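Long-range contacts in glycerol dehydratase (Clostridium butyricum, PDB 1R9D), which probably acts as a B12-independent glycyl-radical lyase that removes water from glycerol, which is bound in this crystal form: residues A[450-461]-A[648-656]; A[554-565]-A[599-609]. All coordinates share one frame; numbering follows the deposited sequence.

Contact 1. Residues A[450-461]-A[648-656]; sequences FFNLARIVELTI and FGSLTGATP
This is a buried contact in which the end of strand 449-452 and the helix that follows it pack on the last turn of helix 644-650 and the loop that leaves it. N452 and F648 meet first: the CB of N452 lies over one face of the F648 ring, 3.9 Å from its centroid, a CH-pi contact, while the carbonyl O of F450 sits at the ring edge. The side chain of N452 slides past the ring with amide and ring planes 23° apart. With CG anti to the backbone N (chi1 -169°), the amide is carried to T652, and ND2 donates to T652 OG1 over 3.0 Å. That hydroxyl in turn bonds F648 O from above its carbonyl plane, on the face opposite the one L651 N approaches. N452 is also the N-cap of helix 453-461, its OD1 accepting from R455 N, so one amide caps the helix and ties it to the loop.

One turn beyond R455, the extended E458 chain brings OE2 to G653 N (3.2 Å), met from above the carboxylate plane. The same oxygen takes a weak bond from R455 NH1, whose other salt-bridge partner is D466; R455 NE and NH2 bond D150 O and C149 O. Farther along, I461 CD1 and P656 CG meet tip to tip at 3.4 Å, a tight approach, with V457 CG1 alongside the proline ring. F450, whose side chain is about 3 Å from the bound glycerol, puts the strand end of this N-capped strand-to-helix junction next to the ligand in a pyruvate formate-lyase-like protein.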
loop_
_atom_site.group_PDB
_atom_site.type_symbol
_atom_site.label_atom_id
_atom_site.label_comp_id
_atom_site.label_asym_id
_atom_site.label_seq_id
_atom_site.Cartn_x
_atom_site.Cartn_y
_atom_site.Cartn_z
ATOM N N PHE A 450 8.227 20.567 15.771
ATOM C CA PHE A 450 8.620 21.781 16.490
ATOM C C PHE A 450 9.747 22.350 15.636
ATOM O O PHE A 450 10.644 21.616 15.209
ATOM C CB PHE A 450 9.131 21.483 17.906
ATOM C CG PHE A 450 8.043 21.162 18.893
ATOM C CD1 PHE A 450 7.907 19.876 19.396
ATOM C CD2 PHE A 450 7.163 22.150 19.325
ATOM C CE1 PHE A 450 6.908 19.574 20.322
ATOM C CE2 PHE A 450 6.161 21.861 20.247
ATOM C CZ PHE A 450 6.034 20.568 20.748
ATOM N N PHE A 451 9.694 23.654 15.391
ATOM C CA PHE A 451 10.668 24.341 14.543
ATOM C C PHE A 451 11.327 25.475 15.333
ATOM O O PHE A 451 10.638 26.314 15.902
ATOM C CB PHE A 451 9.931 24.902 13.324
ATOM C CG PHE A 451 10.825 25.475 12.268
ATOM C CD1 PHE A 451 11.226 24.701 11.183
ATOM C CD2 PHE A 451 11.232 26.805 12.334
ATOM C CE1 PHE A 451 12.015 25.242 10.171
ATOM C CE2 PHE A 451 12.025 27.360 11.327
ATOM C CZ PHE A 451 12.416 26.580 10.243
ATOM N N ASN A 452 12.656 25.488 15.362
ATOM C CA ASN A 452 13.407 26.502 16.108
ATOM C C ASN A 452 13.616 27.781 15.299
ATOM O O ASN A 452 14.516 27.859 14.466
ATOM C CB ASN A 452 14.771 25.936 16.525
ATOM C CG ASN A 452 15.494 26.829 17.516
ATOM O OD1 ASN A 452 15.320 28.050 17.514
ATOM N ND2 ASN A 452 16.325 26.223 18.363
ATOM N N LEU A 453 12.782 28.785 15.554
ATOM C CA LEU A 453 12.878 30.059 14.848
ATOM C C LEU A 453 14.194 30.785 15.128
ATOM O O LEU A 453 14.739 31.455 14.248
ATOM C CB LEU A 453 11.712 30.961 15.241
ATOM C CG LEU A 453 10.298 30.460 14.943
ATOM C CD1 LEU A 453 9.300 31.382 15.637
ATOM C CD2 LEU A 453 10.056 30.413 13.436
ATOM N N ALA A 454 14.704 30.650 16.350
ATOM C CA ALA A 454 15.955 31.308 16.726
ATOM C C ALA A 454 17.148 30.810 15.908
ATOM O O ALA A 454 18.064 31.574 15.598
ATOM C CB ALA A 454 16.219 31.113 18.220
ATOM N N ARG A 455 17.141 29.527 15.560
ATOM C CA ARG A 455 18.225 28.958 14.768
ATOM C C ARG A 455 18.266 29.573 13.378
ATOM O O ARG A 455 19.328 29.670 12.773
ATOM C CB ARG A 455 18.060 27.441 14.661
ATOM C CG ARG A 455 18.399 26.708 15.949
ATOM C CD ARG A 455 19.904 26.524 16.075
ATOM N NE ARG A 455 20.377 25.526 15.120
ATOM C CZ ARG A 455 21.642 25.388 14.736
ATOM N NH1 ARG A 455 22.577 26.188 15.223
ATOM N NH2 ARG A 455 21.970 24.447 13.859
ATOM N N ILE A 456 17.107 29.983 12.864
ATOM C CA ILE A 456 17.055 30.593 11.540
ATOM C C ILE A 456 17.767 31.952 11.583
ATOM O O ILE A 456 18.418 32.353 10.617
ATOM C CB ILE A 456 15.586 30.765 11.057
ATOM C CG1 ILE A 456 14.912 29.391 10.950
ATOM C CG2 ILE A 456 15.551 31.463 9.700
ATOM C CD1 ILE A 456 15.605 28.421 9.988
ATOM N N VAL A 457 17.653 32.657 12.706
ATOM C CA VAL A 457 18.330 33.947 12.834
ATOM C C VAL A 457 19.838 33.694 12.866
ATOM O O VAL A 457 20.605 34.395 12.215
ATOM C CB VAL A 457 17.918 34.688 14.126
ATOM C CG1 VAL A 457 18.797 35.919 14.319
ATOM C CG2 VAL A 457 16.453 35.105 14.046
ATOM N N GLU A 458 20.252 32.676 13.616
ATOM C CA GLU A 458 21.667 32.323 13.727
ATOM C C GLU A 458 22.236 31.948 12.360
ATOM O O GLU A 458 23.344 32.355 12.000
ATOM C CB GLU A 458 21.838 31.159 14.716
ATOM C CG GLU A 458 23.278 30.725 14.945
ATOM C CD GLU A 458 23.417 29.652 16.022
ATOM O OE1 GLU A 458 24.568 29.295 16.354
ATOM O OE2 GLU A 458 22.384 29.163 16.536
ATOM N N LEU A 459 21.475 31.173 11.593
ATOM C CA LEU A 459 21.917 30.755 10.269
ATOM C C LEU A 459 21.900 31.897 9.259
ATOM O O LEU A 459 22.605 31.844 8.253
ATOM C CB LEU A 459 21.056 29.594 9.763
ATOM C CG LEU A 459 21.292 28.265 10.486
ATOM C CD1 LEU A 459 20.270 27.242 10.009
ATOM C CD2 LEU A 459 22.715 27.771 10.221
ATOM N N THR A 460 21.089 32.921 9.511
ATOM C CA THR A 460 21.043 34.069 8.611
ATOM C C THR A 460 22.345 34.843 8.805
ATOM O O THR A 460 23.008 35.231 7.843
ATOM C CB THR A 460 19.852 34.999 8.929
ATOM O OG1 THR A 460 18.626 34.262 8.817
ATOM C CG2 THR A 460 19.816 36.167 7.954
ATOM N N ILE A 461 22.710 35.053 10.065
ATOM C CA ILE A 461 23.934 35.766 10.390
ATOM C C ILE A 461 25.164 34.997 9.909
ATOM O O ILE A 461 26.157 35.604 9.508
ATOM C CB ILE A 461 24.028 36.023 11.911
ATOM C CG1 ILE A 461 23.005 37.093 12.302
ATOM C CG2 ILE A 461 25.445 36.448 12.293
ATOM C CD1 ILE A 461 22.972 37.416 13.779
ATOM N N PHE A 648 15.530 23.448 22.981
ATOM C CA PHE A 648 15.916 24.168 21.766
ATOM C C PHE A 648 16.952 25.232 22.123
ATOM O O PHE A 648 17.912 25.454 21.382
ATOM C CB PHE A 648 14.696 24.842 21.116
ATOM C CG PHE A 648 14.031 24.016 20.026
ATOM C CD1 PHE A 648 12.880 24.492 19.386
ATOM C CD2 PHE A 648 14.557 22.790 19.624
ATOM C CE1 PHE A 648 12.266 23.758 18.361
ATOM C CE2 PHE A 648 13.950 22.046 18.598
ATOM C CZ PHE A 648 12.804 22.534 17.967
ATOM N N GLY A 649 16.755 25.883 23.265
ATOM C CA GLY A 649 17.684 26.912 23.698
ATOM C C GLY A 649 19.094 26.384 23.910
ATOM O O GLY A 649 20.076 27.061 23.598
ATOM N N SER A 650 19.195 25.172 24.441
ATOM C CA SER A 650 20.494 24.555 24.694
ATOM C C SER A 650 21.246 24.258 23.398
ATOM O O SER A 650 22.470 24.107 23.403
ATOM C CB SER A 650 20.318 23.253 25.484
ATOM O OG SER A 650 19.894 22.193 24.637
ATOM N N LEU A 651 20.514 24.163 22.292
ATOM C CA LEU A 651 21.113 23.878 20.988
ATOM C C LEU A 651 21.315 25.139 20.150
ATOM O O LEU A 651 21.767 25.059 19.006
ATOM C CB LEU A 651 20.224 22.909 20.195
ATOM C CG LEU A 651 19.929 21.551 20.822
ATOM C CD1 LEU A 651 18.912 20.792 19.963
ATOM C CD2 LEU A 651 21.222 20.770 20.953
ATOM N N THR A 652 20.989 26.295 20.721
ATOM C CA THR A 652 21.098 27.558 19.994
ATOM C C THR A 652 22.189 28.483 20.539
ATOM O O THR A 652 22.270 28.705 21.739
ATOM C CB THR A 652 19.757 28.304 20.047
ATOM O OG1 THR A 652 18.705 27.415 19.648
ATOM C CG2 THR A 652 19.779 29.506 19.123
ATOM N N GLY A 653 23.013 29.023 19.647
ATOM C CA GLY A 653 24.076 29.919 20.073
ATOM C C GLY A 653 23.543 31.264 20.534
ATOM O O GLY A 653 22.329 31.470 20.606
ATOM N N ALA A 654 24.448 32.187 20.852
ATOM C CA ALA A 654 24.049 33.519 21.292
ATOM C C ALA A 654 23.258 34.201 20.178
ATOM O O ALA A 654 23.562 34.029 18.997
ATOM C CB ALA A 654 25.286 34.349 21.640
ATOM N N THR A 655 22.245 34.975 20.555
ATOM C CA THR A 655 21.425 35.673 19.573
ATOM C C THR A 655 21.491 37.196 19.747
ATOM O O THR A 655 21.843 37.694 20.819
ATOM C CB THR A 655 19.962 35.168 19.639
ATOM O OG1 THR A 655 19.548 35.050 21.008
ATOM C CG2 THR A 655 19.849 33.802 18.960
ATOM N N PRO A 656 21.163 37.953 18.682
ATOM C CA PRO A 656 21.171 39.424 18.647
ATOM C C PRO A 656 20.368 40.161 19.715
ATOM O O PRO A 656 20.553 41.362 19.904
ATOM C CB PRO A 656 20.662 39.742 17.240
ATOM C CG PRO A 656 21.126 38.573 16.441
ATOM C CD PRO A 656 20.809 37.411 17.357
HETATM O O HOH W 1 25.259 32.296 17.446
#

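Contact 2. Residues A[554-565]-A[599-609]; sequences ANIGDSLVAVKK and APKFGNDIDEV
Residues 554-565 of helix 553-569 lie against a connecting loop that runs from A599 into the first turn of helix 607-624, with D558 and K601 CA atoms 5.5 Å apart and V561 and V609 equally close. It is a helix packed against the loop and first turn that lead into another helix, within the pyruvate formate-lyase-like part of the chain, and a buried aspartate fastens the loop to the helix. D558 OD1 accepts from F602 N in a short, nearly straight bond (2.7 Å, 167°), using its syn lone pair. Having CG beside the backbone N (chi1 -63°) carries the carboxylate across to the loop. Its other oxygen, OD2, takes a water that also donates to F602 O, so the carboxylate grips both the N-H and, through water, the C=O of one residue.

The K601 chain crosses D558 at about a right angle, its CD 3.5 Å from D558 CG. Its ammonium turns elsewhere: NZ donates to A599 O and L596 O, and to a second water that bridges D558 O and P600 O. On one side of the aspartate, A554 CB rests by F602 CD2, and the F602 ring goes on to touch D610 and A613 of helix 607-624. On the other, V561 CG1 meets V609 CG2 at 3.7 Å and approaches P600 O, while V561 CG2 lies across E608 CG. A562 CB and A599 CB pack together nearby.

Charge takes over at the far end of the helix segment. K564 NZ, salt-bridged to D569, comes near E608 OE2 without forming a salt bridge to it. K565, bent at chi3 and chi4, passes its CD and CE obliquely over P600 CD and brings NZ within 3.2 Å of E608 OE1, a salt bridge whose hydrogen bond is weak.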
loop_
_atom_site.group_PDB
_atom_site.type_symbol
_atom_site.label_atom_id
_atom_site.label_comp_id
_atom_site.label_asym_id
_atom_site.label_seq_id
_atom_site.Cartn_x
_atom_site.Cartn_y
_atom_site.Cartn_z
ATOM N N ALA A 554 9.445 35.640 20.707
ATOM C CA ALA A 554 9.984 36.845 21.333
ATOM C C ALA A 554 11.462 37.008 20.996
ATOM O O ALA A 554 11.942 38.129 20.805
ATOM C CB ALA A 554 9.795 36.796 22.842
ATOM N N ASN A 555 12.182 35.893 20.912
ATOM C CA ASN A 555 13.605 35.952 20.596
ATOM C C ASN A 555 13.828 36.512 19.188
ATOM O O ASN A 555 14.771 37.272 18.954
ATOM C CB ASN A 555 14.246 34.564 20.718
ATOM C CG ASN A 555 14.065 33.959 22.102
ATOM O OD1 ASN A 555 13.112 33.220 22.349
ATOM N ND2 ASN A 555 14.970 34.291 23.020
ATOM N N ILE A 556 12.955 36.146 18.253
ATOM C CA ILE A 556 13.076 36.635 16.883
ATOM C C ILE A 556 12.748 38.120 16.776
ATOM O O ILE A 556 13.453 38.867 16.101
ATOM C CB ILE A 556 12.173 35.818 15.912
ATOM C CG1 ILE A 556 12.910 34.550 15.470
ATOM C CG2 ILE A 556 11.832 36.641 14.671
ATOM C CD1 ILE A 556 13.488 33.745 16.600
ATOM N N GLY A 557 11.680 38.551 17.439
ATOM C CA GLY A 557 11.315 39.956 17.392
ATOM C C GLY A 557 12.405 40.823 17.999
ATOM O O GLY A 557 12.823 41.823 17.408
ATOM N N ASP A 558 12.873 40.433 19.182
ATOM C CA ASP A 558 13.923 41.178 19.871
ATOM C C ASP A 558 15.238 41.145 19.085
ATOM O O ASP A 558 15.966 42.136 19.043
ATOM C CB ASP A 558 14.126 40.621 21.290
ATOM C CG ASP A 558 12.883 40.774 22.169
ATOM O OD1 ASP A 558 12.059 41.674 21.894
ATOM O OD2 ASP A 558 12.728 40.007 23.148
ATOM N N SER A 559 15.541 40.010 18.456
ATOM C CA SER A 559 16.768 39.901 17.671
ATOM C C SER A 559 16.683 40.740 16.397
ATOM O O SER A 559 17.637 41.423 16.030
ATOM C CB SER A 559 17.052 38.444 17.286
ATOM O OG SER A 559 17.329 37.646 18.426
ATOM N N LEU A 560 15.544 40.683 15.714
ATOM C CA LEU A 560 15.386 41.448 14.481
ATOM C C LEU A 560 15.447 42.956 14.712
ATOM O O LEU A 560 16.093 43.672 13.950
ATOM C CB LEU A 560 14.070 41.080 13.782
ATOM C CG LEU A 560 14.018 39.675 13.167
ATOM C CD1 LEU A 560 12.651 39.434 12.524
ATOM C CD2 LEU A 560 15.117 39.530 12.137
ATOM N N VAL A 561 14.791 43.446 15.759
ATOM C CA VAL A 561 14.818 44.881 16.013
ATOM C C VAL A 561 16.209 45.340 16.443
ATOM O O VAL A 561 16.607 46.477 16.170
ATOM C CB VAL A 561 13.768 45.316 17.078
ATOM C CG1 VAL A 561 14.256 44.994 18.485
ATOM C CG2 VAL A 561 13.482 46.817 16.926
ATOM N N ALA A 562 16.955 44.457 17.101
ATOM C CA ALA A 562 18.304 44.803 17.537
ATOM C C ALA A 562 19.210 44.942 16.316
ATOM O O ALA A 562 20.000 45.881 16.220
ATOM C CB ALA A 562 18.847 43.739 18.482
ATOM N N VAL A 563 19.089 44.005 15.379
ATOM C CA VAL A 563 19.893 44.039 14.164
ATOM C C VAL A 563 19.575 45.299 13.359
ATOM O O VAL A 563 20.477 46.019 12.927
ATOM C CB VAL A 563 19.631 42.781 13.287
ATOM C CG1 VAL A 563 20.244 42.954 11.908
ATOM C CG2 VAL A 563 20.218 41.556 13.960
ATOM N N LYS A 564 18.286 45.571 13.179
ATOM C CA LYS A 564 17.844 46.737 12.426
ATOM C C LYS A 564 18.285 48.071 13.026
ATOM O O LYS A 564 18.748 48.954 12.305
ATOM C CB LYS A 564 16.318 46.735 12.296
ATOM C CG LYS A 564 15.767 47.960 11.576
ATOM C CD LYS A 564 14.246 47.971 11.564
ATOM C CE LYS A 564 13.710 49.276 10.995
ATOM N NZ LYS A 564 14.035 50.445 11.875
ATOM N N LYS A 565 18.139 48.211 14.341
ATOM C CA LYS A 565 18.495 49.449 15.035
ATOM C C LYS A 565 19.977 49.654 15.318
ATOM O O LYS A 565 20.560 50.669 14.930
ATOM C CB LYS A 565 17.749 49.546 16.367
ATOM C CG LYS A 565 16.252 49.750 16.251
ATOM C CD LYS A 565 15.625 49.880 17.636
ATOM C CE LYS A 565 16.175 51.082 18.404
ATOM N NZ LYS A 565 15.670 52.383 17.871
ATOM N N ALA A 599 18.216 47.329 23.611
ATOM C CA ALA A 599 17.389 47.638 22.446
ATOM C C ALA A 599 15.944 47.354 22.878
ATOM O O ALA A 599 15.724 46.618 23.841
ATOM C CB ALA A 599 17.781 46.750 21.270
ATOM N N PRO A 600 14.946 47.928 22.180
ATOM C CA PRO A 600 13.531 47.713 22.533
ATOM C C PRO A 600 13.148 46.227 22.596
ATOM O O PRO A 600 13.511 45.460 21.712
ATOM C CB PRO A 600 12.775 48.443 21.421
ATOM C CG PRO A 600 13.743 49.494 20.968
ATOM C CD PRO A 600 15.060 48.759 20.970
ATOM N N LYS A 601 12.400 45.842 23.629
ATOM C CA LYS A 601 11.987 44.448 23.804
ATOM C C LYS A 601 10.480 44.211 23.672
ATOM O O LYS A 601 9.661 45.028 24.095
ATOM C CB LYS A 601 12.460 43.934 25.172
ATOM C CG LYS A 601 13.977 43.865 25.333
ATOM C CD LYS A 601 14.583 42.739 24.505
ATOM C CE LYS A 601 16.111 42.707 24.599
ATOM N NZ LYS A 601 16.756 43.810 23.817
ATOM N N PHE A 602 10.135 43.072 23.081
ATOM C CA PHE A 602 8.751 42.656 22.882
ATOM C C PHE A 602 8.038 42.511 24.228
ATOM O O PHE A 602 8.608 41.991 25.189
ATOM C CB PHE A 602 8.759 41.313 22.138
ATOM C CG PHE A 602 7.401 40.716 21.910
ATOM C CD1 PHE A 602 6.486 41.330 21.058
ATOM C CD2 PHE A 602 7.057 39.500 22.504
ATOM C CE1 PHE A 602 5.251 40.742 20.793
ATOM C CE2 PHE A 602 5.819 38.899 22.245
ATOM C CZ PHE A 602 4.916 39.525 21.386
ATOM N N GLY A 603 6.792 42.973 24.303
ATOM C CA GLY A 603 6.042 42.851 25.543
ATOM C C GLY A 603 5.881 44.128 26.346
ATOM O O GLY A 603 5.432 44.082 27.492
ATOM N N ASN A 604 6.239 45.261 25.750
ATOM C CA ASN A 604 6.134 46.562 26.417
ATOM C C ASN A 604 5.277 47.545 25.623
ATOM O O ASN A 604 5.305 48.757 25.870
ATOM C CB ASN A 604 7.530 47.150 26.622
ATOM C CG ASN A 604 8.350 46.345 27.605
ATOM O OD1 ASN A 604 8.111 46.395 28.812
ATOM N ND2 ASN A 604 9.309 45.582 27.094
ATOM N N ASP A 605 4.520 47.011 24.672
ATOM C CA ASP A 605 3.638 47.803 23.818
ATOM C C ASP A 605 4.404 48.822 22.971
ATOM O O ASP A 605 3.912 49.923 22.713
ATOM C CB ASP A 605 2.575 48.515 24.671
ATOM C CG ASP A 605 1.318 48.861 23.879
ATOM O OD1 ASP A 605 1.238 48.515 22.678
ATOM O OD2 ASP A 605 0.396 49.477 24.466
ATOM N N ILE A 606 5.608 48.450 22.543
ATOM C CA ILE A 606 6.445 49.307 21.698
ATOM C C ILE A 606 6.290 48.787 20.270
ATOM O O ILE A 606 6.784 47.705 19.950
ATOM C CB ILE A 606 7.943 49.206 22.079
ATOM C CG1 ILE A 606 8.161 49.657 23.524
ATOM C CG2 ILE A 606 8.784 50.054 21.128
ATOM C CD1 ILE A 606 9.602 49.499 23.990
ATOM N N ASP A 607 5.619 49.551 19.410
ATOM C CA ASP A 607 5.389 49.106 18.034
ATOM C C ASP A 607 6.617 48.718 17.221
ATOM O O ASP A 607 6.572 47.755 16.450
ATOM C CB ASP A 607 4.605 50.158 17.246
ATOM C CG ASP A 607 3.151 50.244 17.665
ATOM O OD1 ASP A 607 2.602 49.233 18.156
ATOM O OD2 ASP A 607 2.547 51.323 17.484
ATOM N N GLU A 608 7.706 49.462 17.377
ATOM C CA GLU A 608 8.919 49.184 16.617
ATOM C C GLU A 608 9.363 47.728 16.714
ATOM O O GLU A 608 9.695 47.106 15.703
ATOM C CB GLU A 608 10.055 50.106 17.070
ATOM C CG GLU A 608 11.364 49.862 16.338
ATOM C CD GLU A 608 12.397 50.935 16.621
ATOM O OE1 GLU A 608 12.657 51.213 17.811
ATOM O OE2 GLU A 608 12.952 51.497 15.650
ATOM N N VAL A 609 9.376 47.180 17.923
ATOM C CA VAL A 609 9.789 45.795 18.083
ATOM C C VAL A 609 8.607 44.834 17.930
ATOM O O VAL A 609 8.745 43.775 17.323
ATOM C CB VAL A 609 10.508 45.565 19.441
ATOM C CG1 VAL A 609 9.628 46.017 20.599
ATOM C CG2 VAL A 609 10.890 44.091 19.581
HETATM O O HOH W 2 15.833 43.971 21.239
HETATM O O HOH W 3 10.589 39.723 24.857
#

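In the fold
Contacts 1 and 2 have centres 16 Å apart on the same side of the chain's centre, and they touch. Along the chain, 450-461 comes first, then 554-565, 599-609 and finally 648-656, so both halves of contact 2 fall between those of contact 1. Helix 553-569 joins them: I556 packs CD1 against A454 N (3.3 Å) and the C of L453, whereas A562 and S559 meet P656 of the other segment. Strand 449-452 pairs in parallel with strand 543-551, which leads almost directly into that helix. Helix 553-569 thus lies between helix 453-461 with the 648-656 loop and the loop ahead of helix 607-624.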